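Local coordinates for E3 ubiquitin-protein ligase RNF31 (PDB 5Y3T) that acts as a RING-type E3 ubiquitin transferase, the HOIL-1-interacting protein, whose UBA region probably binds HOIL-1, at residues B[67-75]-B[117-125]. Residues are numbered along the deposited sequence; the frame is centred on the assembly and turned at random.
Sequences ELGAFSCQE and LQALFQHGG
Phe121, Gly124 and Gly125 at the end of helix 116-122 pack against the loop 67-72 and the first turn of helix 73-82, a van der Waals contact inside the HOIP UBA domain pair with no hydrogen bond passing directly between the two segments. Phe121 has CG anti to its own nitrogen (chi1 176°), which swings the ring across to the loop: CD1 lies 3.3 Å from Ala70 O, approached obliquely, while Ser72 N and Phe71 O sit at the ring edge, near its plane. A turn earlier in the helix, Leu117 lays CD1 3.6 Å from Glu67 O, and its other methyl faces Leu68 O.

The start of one helix and the end of the other meet here, each with its own cap. Ser72 and Glu75 form a capping box at the start of helix 73-82, and Gly124, with its positive phi, is the C' residue of a Schellman motif closing helix 116-122. The two caps abut, Ser72 OG lying 3.5 Å from Gly124 CA. Glu75 OE1 takes Ser72 OG at 2.7 Å and Ser72 N from opposite faces of the carboxylate plane, both on its anti side; the return bond from Glu75 N to Ser72 OG is weak. Glu75 CG, turned anti to the carbonyl carbon, lies 3.5 Å from Gly124 O, and the chain then extends to put OE2 3.4 Å from Gly125 CA. With an alanine at this position, the amide and hydroxyl of Ser72 would probably lose their shared acceptor, Arg98 its carboxylate partner, and a gap would open over Gly125.

From helix 87-107, Arg98 bridges to Glu75 OE1 and also bonds Ala70 O, while Lys101 reaches Gly125 O, tying both segments to that one helix.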
ATOM      1  N   GLU B  67       8.733 -20.344   8.505  1.00 70.72           N
ATOM      2  CA  GLU B  67       9.901 -19.469   8.716  1.00 69.39           C
ATOM      3  C   GLU B  67       9.534 -18.026   9.174  1.00 61.03           C
ATOM      4  O   GLU B  67      10.401 -17.311   9.673  1.00 65.32           O
ATOM      5  CB  GLU B  67      10.778 -19.319   7.438  1.00 83.29           C
ATOM      6  CG  GLU B  67      11.101 -20.551   6.580  1.00 99.45           C
ATOM      7  CD  GLU B  67      12.080 -21.518   7.221  1.00104.75           C
ATOM      8  OE1 GLU B  67      11.975 -21.769   8.444  1.00107.07           O
ATOM      9  OE2 GLU B  67      12.943 -22.049   6.485  1.00110.81           O
ATOM     10  N   LEU B  68       8.285 -17.593   8.989  1.00 58.00           N
ATOM     11  CA  LEU B  68       7.924 -16.181   9.089  1.00 55.09           C
ATOM     12  C   LEU B  68       7.376 -15.753  10.436  1.00 54.72           C
ATOM     13  O   LEU B  68       6.902 -14.616  10.613  1.00 51.35           O
ATOM     14  CB  LEU B  68       6.927 -15.842   7.976  1.00 58.28           C
ATOM     15  CG  LEU B  68       7.601 -15.844   6.600  1.00 59.06           C
ATOM     16  CD1 LEU B  68       6.588 -15.557   5.503  1.00 56.56           C
ATOM     17  CD2 LEU B  68       8.750 -14.841   6.569  1.00 59.85           C
ATOM     18  N   GLY B  69       7.443 -16.649  11.406  1.00 54.21           N
ATOM     19  CA  GLY B  69       7.001 -16.302  12.726  1.00 53.59           C
ATOM     20  C   GLY B  69       5.504 -16.314  12.728  1.00 56.85           C
ATOM     21  O   GLY B  69       4.866 -16.879  11.843  1.00 64.49           O
ATOM     22  N   ALA B  70       4.958 -15.635  13.721  1.00 63.84           N
ATOM     23  CA  ALA B  70       3.568 -15.730  14.059  1.00 59.57           C
ATOM     24  C   ALA B  70       2.899 -14.484  13.531  1.00 54.59           C
ATOM     25  O   ALA B  70       3.420 -13.386  13.685  1.00 48.88           O
ATOM     26  CB  ALA B  70       3.414 -15.816  15.573  1.00 57.07           C
ATOM     27  N   PHE B  71       1.706 -14.673  12.986  1.00 54.05           N
ATOM     28  CA  PHE B  71       0.905 -13.614  12.395  1.00 51.47           C
ATOM     29  C   PHE B  71      -0.085 -13.050  13.394  1.00 52.23           C
ATOM     30  O   PHE B  71      -0.707 -13.802  14.168  1.00 57.19           O
ATOM     31  CB  PHE B  71       0.205 -14.152  11.129  1.00 52.52           C
ATOM     32  CG  PHE B  71       1.195 -14.612  10.066  1.00 50.73           C
ATOM     33  CD1 PHE B  71       1.741 -15.888  10.108  1.00 46.50           C
ATOM     34  CD2 PHE B  71       1.615 -13.738   9.056  1.00 50.47           C
ATOM     35  CE1 PHE B  71       2.685 -16.299   9.165  1.00 48.99           C
ATOM     36  CE2 PHE B  71       2.561 -14.132   8.117  1.00 50.04           C
ATOM     37  CZ  PHE B  71       3.100 -15.411   8.170  1.00 49.93           C
ATOM     38  N   SER B  72      -0.216 -11.722  13.372  1.00 52.18           N
ATOM     39  CA  SER B  72      -1.138 -10.982  14.220  1.00 54.57           C
ATOM     40  C   SER B  72      -2.482 -10.832  13.540  1.00 54.31           C
ATOM     41  O   SER B  72      -2.579 -10.935  12.332  1.00 59.00           O
ATOM     42  CB  SER B  72      -0.588  -9.581  14.516  1.00 54.12           C
ATOM     43  OG  SER B  72      -0.322  -8.878  13.322  1.00 56.98           O
ATOM     44  N   CYS B  73      -3.509 -10.560  14.344  1.00 58.66           N
ATOM     45  CA  CYS B  73      -4.875 -10.323  13.883  1.00 55.44           C
ATOM     46  C   CYS B  73      -4.894  -9.111  13.002  1.00 49.78           C
ATOM     47  O   CYS B  73      -5.615  -9.092  12.062  1.00 54.41           O
ATOM     48  CB  CYS B  73      -5.842 -10.067  15.063  1.00 69.31           C
ATOM     49  SG  CYS B  73      -5.748 -11.251  16.439  1.00 86.91           S
ATOM     50  N   GLN B  74      -4.111  -8.085  13.302  1.00 57.34           N
ATOM     51  CA  GLN B  74      -4.106  -6.863  12.469  1.00 58.76           C
ATOM     52  C   GLN B  74      -3.608  -7.235  11.054  1.00 51.13           C
ATOM     53  O   GLN B  74      -4.168  -6.797  10.090  1.00 54.83           O
ATOM     54  CB  GLN B  74      -3.286  -5.715  13.074  1.00 57.48           C
ATOM     55  CG  GLN B  74      -3.757  -5.229  14.457  1.00 74.93           C
ATOM     56  CD  GLN B  74      -3.470  -6.201  15.649  1.00 87.19           C
ATOM     57  OE1 GLN B  74      -2.315  -6.415  16.062  1.00 82.94           O
ATOM     58  NE2 GLN B  74      -4.538  -6.790  16.199  1.00 90.61           N
ATOM     59  N   GLU B  75      -2.607  -8.098  10.949  1.00 48.73           N
ATOM     60  CA  GLU B  75      -2.153  -8.585   9.631  1.00 53.74           C
ATOM     61  C   GLU B  75      -3.136  -9.506   8.903  1.00 55.98           C
ATOM     62  O   GLU B  75      -3.260  -9.426   7.677  1.00 46.82           O
ATOM     63  CB  GLU B  75      -0.823  -9.281   9.755  1.00 56.36           C
ATOM     64  CG  GLU B  75       0.290  -8.283  10.040  1.00 56.24           C
ATOM     65  CD  GLU B  75       1.547  -8.994  10.419  1.00 58.36           C
ATOM     66  OE1 GLU B  75       1.514  -9.699  11.471  1.00 56.87           O
ATOM     67  OE2 GLU B  75       2.523  -8.871   9.649  1.00 64.62           O
ATOM     68  N   LEU B 117      10.981 -10.652  13.444  1.00 51.39           N
ATOM     69  CA  LEU B 117       9.747 -11.443  13.514  1.00 54.31           C
ATOM     70  C   LEU B 117       8.928 -11.075  14.735  1.00 50.36           C
ATOM     71  O   LEU B 117       7.711 -10.836  14.622  1.00 55.59           O
ATOM     72  CB  LEU B 117      10.019 -12.956  13.481  1.00 52.10           C
ATOM     73  CG  LEU B 117      10.918 -13.508  12.375  1.00 56.67           C
ATOM     74  CD1 LEU B 117      10.910 -15.028  12.407  1.00 58.23           C
ATOM     75  CD2 LEU B 117      10.488 -13.001  11.013  1.00 60.14           C
ATOM     76  N   GLN B 118       9.589 -10.954  15.873  1.00 54.97           N
ATOM     77  CA  GLN B 118       8.912 -10.600  17.143  1.00 61.89           C
ATOM     78  C   GLN B 118       8.371  -9.177  17.099  1.00 61.14           C
ATOM     79  O   GLN B 118       7.242  -8.962  17.500  1.00 58.02           O
ATOM     80  CB  GLN B 118       9.835 -10.763  18.353  1.00 69.28           C
ATOM     81  CG  GLN B 118      10.254 -12.209  18.623  1.00 80.63           C
ATOM     82  CD  GLN B 118      11.200 -12.799  17.564  1.00 87.81           C
ATOM     83  OE1 GLN B 118      11.825 -12.062  16.787  1.00100.98           O
ATOM     84  NE2 GLN B 118      11.294 -14.131  17.514  1.00 89.55           N
ATOM     85  N   ALA B 119       9.165  -8.227  16.574  1.00 55.95           N
ATOM     86  CA  ALA B 119       8.734  -6.813  16.437  1.00 59.93           C
ATOM     87  C   ALA B 119       7.616  -6.569  15.421  1.00 60.16           C
ATOM     88  O   ALA B 119       6.803  -5.671  15.613  1.00 64.43           O
ATOM     89  CB  ALA B 119       9.921  -5.933  16.074  1.00 53.81           C
ATOM     90  N   LEU B 120       7.611  -7.330  14.323  1.00 54.44           N
ATOM     91  CA  LEU B 120       6.524  -7.251  13.374  1.00 51.71           C
ATOM     92  C   LEU B 120       5.229  -7.773  13.992  1.00 47.09           C
ATOM     93  O   LEU B 120       4.187  -7.137  13.871  1.00 46.18           O
ATOM     94  CB  LEU B 120       6.867  -7.968  12.046  1.00 51.65           C
ATOM     95  CG  LEU B 120       7.756  -7.126  11.132  1.00 51.52           C
ATOM     96  CD1 LEU B 120       8.257  -7.923   9.956  1.00 47.12           C
ATOM     97  CD2 LEU B 120       7.054  -5.851  10.663  1.00 53.68           C
ATOM     98  N   PHE B 121       5.295  -8.916  14.653  1.00 50.47           N
ATOM     99  CA  PHE B 121       4.133  -9.447  15.404  1.00 56.30           C
ATOM    100  C   PHE B 121       3.677  -8.458  16.474  1.00 57.64           C
ATOM    101  O   PHE B 121       2.473  -8.112  16.557  1.00 61.67           O
ATOM    102  CB  PHE B 121       4.443 -10.832  16.041  1.00 61.74           C
ATOM    103  CG  PHE B 121       3.330 -11.368  16.898  1.00 66.06           C
ATOM    104  CD1 PHE B 121       2.181 -11.890  16.326  1.00 69.93           C
ATOM    105  CD2 PHE B 121       3.407 -11.305  18.289  1.00 70.94           C
ATOM    106  CE1 PHE B 121       1.138 -12.359  17.126  1.00 72.45           C
ATOM    107  CE2 PHE B 121       2.363 -11.759  19.087  1.00 68.96           C
ATOM    108  CZ  PHE B 121       1.237 -12.297  18.510  1.00 67.24           C
ATOM    109  N   GLN B 122       4.632  -7.995  17.280  1.00 55.12           N
ATOM    110  CA  GLN B 122       4.351  -7.041  18.372  1.00 60.23           C
ATOM    111  C   GLN B 122       3.592  -5.799  17.905  1.00 54.67           C
ATOM    112  O   GLN B 122       2.737  -5.306  18.636  1.00 47.61           O
ATOM    113  CB  GLN B 122       5.648  -6.652  19.130  1.00 68.02           C
ATOM    114  CG  GLN B 122       5.490  -6.314  20.608  1.00 79.58           C
ATOM    115  CD  GLN B 122       4.908  -7.484  21.423  1.00 83.57           C
ATOM    116  OE1 GLN B 122       5.366  -8.627  21.321  1.00 75.69           O
ATOM    117  NE2 GLN B 122       3.882  -7.199  22.213  1.00 76.62           N
ATOM    118  N   HIS B 123       3.856  -5.317  16.685  1.00 56.32           N
ATOM    119  CA  HIS B 123       3.238  -4.060  16.194  1.00 57.55           C
ATOM    120  C   HIS B 123       2.203  -4.165  15.086  1.00 55.15           C
ATOM    121  O   HIS B 123       2.023  -3.218  14.312  1.00 52.40           O
ATOM    122  CB  HIS B 123       4.362  -3.149  15.754  1.00 61.37           C
ATOM    123  CG  HIS B 123       5.138  -2.644  16.896  1.00 64.79           C
ATOM    124  ND1 HIS B 123       6.236  -3.308  17.381  1.00 69.94           N
ATOM    125  CD2 HIS B 123       4.905  -1.612  17.737  1.00 66.06           C
ATOM    126  CE1 HIS B 123       6.688  -2.672  18.442  1.00 71.23           C
ATOM    127  NE2 HIS B 123       5.890  -1.652  18.690  1.00 69.85           N
ATOM    128  N   GLY B 124       1.529  -5.312  15.001  1.00 58.20           N
ATOM    129  CA  GLY B 124       0.502  -5.568  13.976  1.00 53.29           C
ATOM    130  C   GLY B 124       0.944  -5.475  12.518  1.00 48.10           C
ATOM    131  O   GLY B 124       0.152  -5.146  11.656  1.00 54.63           O
ATOM    132  N   GLY B 125       2.202  -5.784  12.244  1.00 53.05           N
ATOM    133  CA  GLY B 125       2.761  -5.735  10.887  1.00 50.76           C
ATOM    134  C   GLY B 125       3.244  -4.351  10.477  1.00 51.38           C
ATOM    135  O   GLY B 125       3.555  -4.133   9.329  1.00 50.12           O
TER